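Local coordinates for Phosphoglucomutase/phosphomannomutase family protein (Burkholderia thailandensis, PDB 3UW2) that probably moves a phosphoryl group between positions on a sugar phosphate as a phosphohexose mutase, and binds a metal ion, here zinc, at residues 334-337 with 338-341; 147-150 with 151-154. One frame throughout, in Å; residues are numbered along the deposited sequence.

Contact 1 (334-337 with 338-341). With EDO (1,2-ethanediol), chain H.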
ATOM      1  N   LYS A 334       5.932   7.204   2.465  1.00 26.47           N
ATOM      2  CA  LYS A 334       7.187   6.634   2.874  1.00 26.86           C
ATOM      3  C   LYS A 334       8.329   7.660   2.934  1.00 26.87           C
ATOM      4  O   LYS A 334       9.124   7.641   3.877  1.00 27.39           O
ATOM      5  CB  LYS A 334       7.543   5.523   1.918  1.00 31.59           C
ATOM      6  CG  LYS A 334       8.779   4.785   2.264  1.00 34.99           C
ATOM      7  CD  LYS A 334       8.513   3.691   3.271  1.00 45.29           C
ATOM      8  CE  LYS A 334       9.823   2.907   3.541  1.00 51.39           C
ATOM      9  NZ  LYS A 334      10.400   2.219   2.328  1.00 55.54           N
ATOM     10  N   ALA A 335       8.465   8.502   1.900  1.00 26.25           N
ATOM     11  CA  ALA A 335       9.508   9.532   1.916  1.00 26.52           C
ATOM     12  C   ALA A 335       9.300  10.430   3.139  1.00 23.94           C
ATOM     13  O   ALA A 335      10.248  10.866   3.761  1.00 24.44           O
ATOM     14  CB  ALA A 335       9.435  10.370   0.615  1.00 25.81           C
ATOM     15  N   LYS A 336       8.044  10.815   3.417  1.00 24.72           N
ATOM     16  CA  LYS A 336       7.749  11.712   4.532  1.00 24.72           C
ATOM     17  C   LYS A 336       8.076  11.045   5.897  1.00 24.38           C
ATOM     18  O   LYS A 336       8.670  11.642   6.797  1.00 24.68           O
ATOM     19  CB  LYS A 336       6.273  12.180   4.457  1.00 24.62           C
ATOM     20  CG  LYS A 336       5.886  13.358   5.417  1.00 26.57           C
ATOM     21  CD  LYS A 336       6.718  14.607   5.054  1.00 28.64           C
ATOM     22  CE  LYS A 336       6.238  15.884   5.703  1.00 34.49           C
ATOM     23  NZ  LYS A 336       7.146  17.002   5.240  1.00 35.40           N
ATOM     24  N   LEU A 337       7.738   9.778   6.029  1.00 25.41           N
ATOM     25  CA  LEU A 337       8.174   8.994   7.192  1.00 26.63           C
ATOM     26  C   LEU A 337       9.701   9.008   7.391  1.00 25.36           C
ATOM     27  O   LEU A 337      10.174   9.150   8.535  1.00 25.58           O
ATOM     28  CB  LEU A 337       7.714   7.521   6.974  1.00 26.76           C
ATOM     29  CG  LEU A 337       7.301   6.528   8.016  1.00 31.99           C
ATOM     30  CD1 LEU A 337       6.460   7.084   9.160  1.00 28.23           C
ATOM     31  CD2 LEU A 337       6.536   5.412   7.272  1.00 32.35           C
ATOM     32  N   ARG A 338      10.468   8.889   6.314  1.00 26.13           N
ATOM     33  CA  ARG A 338      11.920   8.913   6.422  1.00 27.05           C
ATOM     34  C   ARG A 338      12.455  10.333   6.729  1.00 28.03           C
ATOM     35  O   ARG A 338      13.478  10.485   7.380  1.00 30.87           O
ATOM     36  CB  ARG A 338      12.613   8.282   5.168  1.00 28.16           C
ATOM     37  CG  ARG A 338      12.297   6.758   5.067  1.00 29.56           C
ATOM     38  CD  ARG A 338      12.460   6.227   3.623  1.00 33.49           C
ATOM     39  NE  ARG A 338      13.783   6.560   3.050  1.00 30.39           N
ATOM     40  CZ  ARG A 338      14.884   5.833   3.297  1.00 32.33           C
ATOM     41  NH1 ARG A 338      16.034   6.154   2.760  1.00 34.88           N
ATOM     42  NH2 ARG A 338      14.846   4.737   4.050  1.00 35.33           N
ATOM     43  N   GLU A 339      11.742  11.343   6.268  1.00 28.09           N
ATOM     44  CA  GLU A 339      12.128  12.736   6.548  1.00 30.00           C
ATOM     45  C   GLU A 339      11.875  13.167   7.995  1.00 26.62           C
ATOM     46  O   GLU A 339      12.577  14.027   8.485  1.00 26.78           O
ATOM     47  CB  GLU A 339      11.381  13.692   5.643  1.00 31.16           C
ATOM     48  CG  GLU A 339      11.966  13.681   4.274  1.00 40.33           C
ATOM     49  CD  GLU A 339      11.254  14.625   3.337  1.00 47.62           C
ATOM     50  OE1 GLU A 339      10.519  15.559   3.803  1.00 47.59           O
ATOM     51  OE2 GLU A 339      11.468  14.411   2.128  1.00 55.61           O
ATOM     52  N   THR A 340      10.852  12.604   8.634  1.00 26.51           N
ATOM     53  CA  THR A 340      10.338  13.074   9.929  1.00 27.61           C
ATOM     54  C   THR A 340      10.773  12.131  11.052  1.00 27.71           C
ATOM     55  O   THR A 340      10.867  12.552  12.205  1.00 28.97           O
ATOM     56  CB  THR A 340       8.799  13.156   9.977  1.00 26.42           C
ATOM     57  OG1 THR A 340       8.224  11.864   9.673  1.00 27.16           O
ATOM     58  CG2 THR A 340       8.300  14.171   9.003  1.00 26.76           C
ATOM     59  N   GLY A 341      11.066  10.863  10.715  1.00 28.80           N
ATOM     60  CA  GLY A 341      11.324   9.836  11.731  1.00 27.08           C
ATOM     61  C   GLY A 341      10.061   9.436  12.506  1.00 27.69           C
ATOM     62  O   GLY A 341      10.154   8.860  13.602  1.00 29.21           O
TER
HETATM   63  C1  EDO H 471       7.428  13.027   0.642  1.00 49.79           C
HETATM   64  O1  EDO H 471       8.294  14.069   1.193  1.00 54.61           O
HETATM   65  C2  EDO H 471       6.290  13.551  -0.223  1.00 44.03           C
HETATM   66  O2  EDO H 471       6.783  14.476  -1.220  1.00 54.75           O
HETATM   67  O   HOH W   1       9.715  16.501   6.009  1.00 46.06           O
HETATM   68  O   HOH W   2       8.582  17.063   2.817  1.00 48.43           O

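Contact 2 (147-150 with 151-154). With EDO (1,2-ethanediol), chain F.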
ATOM      1  N   ALA A 147      12.040   4.188  -1.895  1.00 34.65           N
ATOM      2  CA  ALA A 147      11.039   3.740  -2.819  1.00 36.27           C
ATOM      3  C   ALA A 147      10.963   4.822  -3.909  1.00 36.45           C
ATOM      4  O   ALA A 147      10.314   5.862  -3.737  1.00 37.07           O
ATOM      5  CB  ALA A 147       9.680   3.534  -2.121  1.00 38.00           C
ATOM      6  N   ILE A 148      11.590   4.530  -5.040  1.00 34.25           N
ATOM      7  CA  ILE A 148      11.842   5.516  -6.078  1.00 32.98           C
ATOM      8  C   ILE A 148      10.576   5.834  -6.810  1.00 31.82           C
ATOM      9  O   ILE A 148       9.731   4.982  -6.957  1.00 32.79           O
ATOM     10  CB  ILE A 148      12.892   5.001  -7.097  1.00 32.57           C
ATOM     11  CG1 ILE A 148      12.420   3.707  -7.820  1.00 31.40           C
ATOM     12  CG2 ILE A 148      14.217   4.767  -6.386  1.00 32.53           C
ATOM     13  CD1 ILE A 148      13.350   3.319  -8.986  1.00 32.53           C
ATOM     14  N   TYR A 149      10.434   7.077  -7.229  1.00 34.75           N
ATOM     15  CA  TYR A 149       9.221   7.487  -7.955  1.00 34.24           C
ATOM     16  C   TYR A 149       9.522   8.598  -8.947  1.00 34.26           C
ATOM     17  O   TYR A 149      10.658   9.070  -9.023  1.00 34.19           O
ATOM     18  CB  TYR A 149       8.114   7.879  -6.960  1.00 33.65           C
ATOM     19  CG  TYR A 149       8.474   9.025  -6.076  1.00 36.20           C
ATOM     20  CD1 TYR A 149       9.170   8.814  -4.856  1.00 38.49           C
ATOM     21  CD2 TYR A 149       8.132  10.318  -6.439  1.00 37.47           C
ATOM     22  CE1 TYR A 149       9.504   9.890  -4.036  1.00 41.22           C
ATOM     23  CE2 TYR A 149       8.453  11.401  -5.634  1.00 41.07           C
ATOM     24  CZ  TYR A 149       9.125  11.176  -4.423  1.00 43.76           C
ATOM     25  OH  TYR A 149       9.428  12.275  -3.617  1.00 48.56           O
ATOM     26  N   GLY A 150       8.490   9.011  -9.707  1.00 36.59           N
ATOM     27  CA  GLY A 150       8.582  10.135 -10.625  1.00 34.59           C
ATOM     28  C   GLY A 150       9.793  10.067 -11.530  1.00 37.01           C
ATOM     29  O   GLY A 150       9.943   9.106 -12.307  1.00 35.20           O
ATOM     30  N   ASP A 151      10.643  11.102 -11.460  1.00 37.26           N
ATOM     31  CA  ASP A 151      11.821  11.241 -12.339  1.00 39.51           C
ATOM     32  C   ASP A 151      12.838  10.083 -12.240  1.00 36.92           C
ATOM     33  O   ASP A 151      13.501   9.739 -13.236  1.00 35.05           O
ATOM     34  CB  ASP A 151      12.524  12.607 -12.119  1.00 46.26           C
ATOM     35  CG  ASP A 151      11.665  13.793 -12.594  1.00 57.65           C
ATOM     36  OD1 ASP A 151      10.630  13.551 -13.258  1.00 64.82           O
ATOM     37  OD2 ASP A 151      12.020  14.976 -12.327  1.00 63.18           O
ATOM     38  N   GLN A 152      12.963   9.468 -11.071  1.00 34.36           N
ATOM     39  CA  GLN A 152      13.930   8.363 -10.937  1.00 36.41           C
ATOM     40  C   GLN A 152      13.445   7.118 -11.720  1.00 34.30           C
ATOM     41  O   GLN A 152      14.255   6.320 -12.219  1.00 33.60           O
ATOM     42  CB  GLN A 152      14.104   7.968  -9.472  1.00 41.61           C
ATOM     43  CG  GLN A 152      14.435   9.091  -8.487  1.00 46.27           C
ATOM     44  CD  GLN A 152      14.056   8.713  -7.028  1.00 52.76           C
ATOM     45  OE1 GLN A 152      12.852   8.692  -6.632  1.00 43.21           O
ATOM     46  NE2 GLN A 152      15.091   8.384  -6.227  1.00 52.82           N
ATOM     47  N   ILE A 153      12.131   6.954 -11.823  1.00 31.38           N
ATOM     48  CA  ILE A 153      11.577   5.869 -12.618  1.00 30.75           C
ATOM     49  C   ILE A 153      11.643   6.239 -14.101  1.00 32.72           C
ATOM     50  O   ILE A 153      12.055   5.410 -14.902  1.00 31.55           O
ATOM     51  CB  ILE A 153      10.146   5.489 -12.195  1.00 31.05           C
ATOM     52  CG1 ILE A 153      10.206   4.712 -10.850  1.00 27.01           C
ATOM     53  CG2 ILE A 153       9.508   4.640 -13.296  1.00 30.22           C
ATOM     54  CD1 ILE A 153       8.826   4.261 -10.354  1.00 28.05           C
ATOM     55  N   GLN A 154      11.256   7.466 -14.475  1.00 33.66           N
ATOM     56  CA  GLN A 154      11.488   7.909 -15.868  1.00 34.70           C
ATOM     57  C   GLN A 154      12.961   7.800 -16.322  1.00 33.67           C
ATOM     58  O   GLN A 154      13.261   7.484 -17.482  1.00 33.76           O
ATOM     59  CB  GLN A 154      10.988   9.338 -16.113  1.00 37.22           C
ATOM     60  CG  GLN A 154       9.475   9.501 -15.988  1.00 37.44           C
ATOM     61  CD  GLN A 154       8.707   8.523 -16.873  1.00 36.36           C
ATOM     62  OE1 GLN A 154       8.902   8.490 -18.074  1.00 40.56           O
ATOM     63  NE2 GLN A 154       7.777   7.804 -16.297  1.00 32.57           N
TER
HETATM   64  C1  EDO F 469      11.729  12.834  -7.854  1.00 58.79           C
HETATM   65  O1  EDO F 469      12.554  11.650  -7.861  1.00 59.52           O
HETATM   66  C2  EDO F 469      10.481  12.495  -8.636  1.00 54.20           C
HETATM   67  O2  EDO F 469      10.308  13.299  -9.821  1.00 57.10           O
HETATM   68  O   HOH W   3       7.622   8.008 -13.173  1.00 42.68           O

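Contact 1 (334-337 with 338-341)
Lys336 stretches its aliphatic chain across that of Glu339 at about a right angle, one turn further along the same helix. The direct salt bridge is long, 3.9 Å from Lys336 NZ to Glu339 OE1, and two waters fill in: each accepts a hydrogen bond from NZ and donates one to OE1, the first lying 2.7 Å from Lys336 NZ. The lysine reaches this place because its CG stands anti to the backbone N (chi1 -169°) and the chain bends once, at chi2. The other oxygen, Glu339 OE2, accepts a weak hydrogen bond from O1 of a 1,2-ethanediol, probably a crystallisation additive, whose C1 rests 3.3 Å from Ala335 CB. On the next flank the chains of Lys334 and Arg338 meet through carbon, Lys334 CG to Arg338 CD at 4.2 Å, while their like-charged ends stay apart.

Thr340 closes the helix. Its OG1, held between the backbone N and the carbonyl carbon (chi1 57°), donates a hydrogen bond back to Lys336 O (2.9 Å from Thr340 OG1) and is also bonded to Ala342 N; a hydroxyl that can both donate and accept suits a helix end. Lys336 O also receives a weak bond from Thr340 N. Gly341 then leaves helical geometry with positive phi, which glycine adopts readily, yet Gly341 N still bonds Leu337 O at 2.9 Å.

Helix 330-340 lies against the sheet of domain III: Leu337, the buried apolar residue here, packs on Ile303 of strand 301-305 and Phe353 of strand 352-354, whereas Lys336 makes a cation-pi contact with Trp326 of strand 322-326 and, with Thr340, touches Leu324.

Contact 2 (147-150 with 151-154)
The backbone turns from an extended run at Ile148 and Tyr149 into the first turn of helix 151-161, with Gly150 as N-cap. Its positive phi, 49°, is one that glycine adopts readily because it lacks a CB. Gly150 O accepts a straight bond from Gln154 N, 3.0 Å and in the carbonyl plane, and a weak one from Ile153 N; a water donates to Gly150 O and accepts from Gln154 NE2.

Gln152 folds back over the turn. Gln152 OE1 takes the N-H of Tyr149 N at 3.0 Å, nearly straight at 166° but from above the amide plane, and Gln152 N returns a bond to Tyr149 O. The same OE1 lies over one face of the Tyr149 ring, whose plane is 88° from the amide. A 1,2-ethanediol, probably from the crystallisation liquor, sits beside the turn, its O2 accepting from Asp151 N at 2.8 Å. Ile148 and Ile153 meet, CG1 to CG1, at 3.9 Å, branched apolar chains fitted to a buried position.

Both isoleucines rest on Met141 of strand 136-143, Gln154 bonds Gln25 and Phe28 O, and Tyr149 reaches Ser331 and Leu332 of helix 330-340.

How the contacts relate
Both contacts are local and lie at the ends of helices: contact 1 covers the later turns of helix 330-340 in domain III and its C-terminal end, contact 2 the start of helix 151-161 in domain I. Contact 1 is mainly a surface arrangement, with charged chains joined through water; contact 2 is partly buried and relies on neutral amide, backbone and isoleucine contacts. Each uses a glycine with positive phi, one just after its helix and the other just before. Their centres are 17 Å apart and they do not touch, but Tyr149 packs on the beginning of helix 330-340, whose following residues form contact 1, so this helix of domain III packs against domain I at Tyr149.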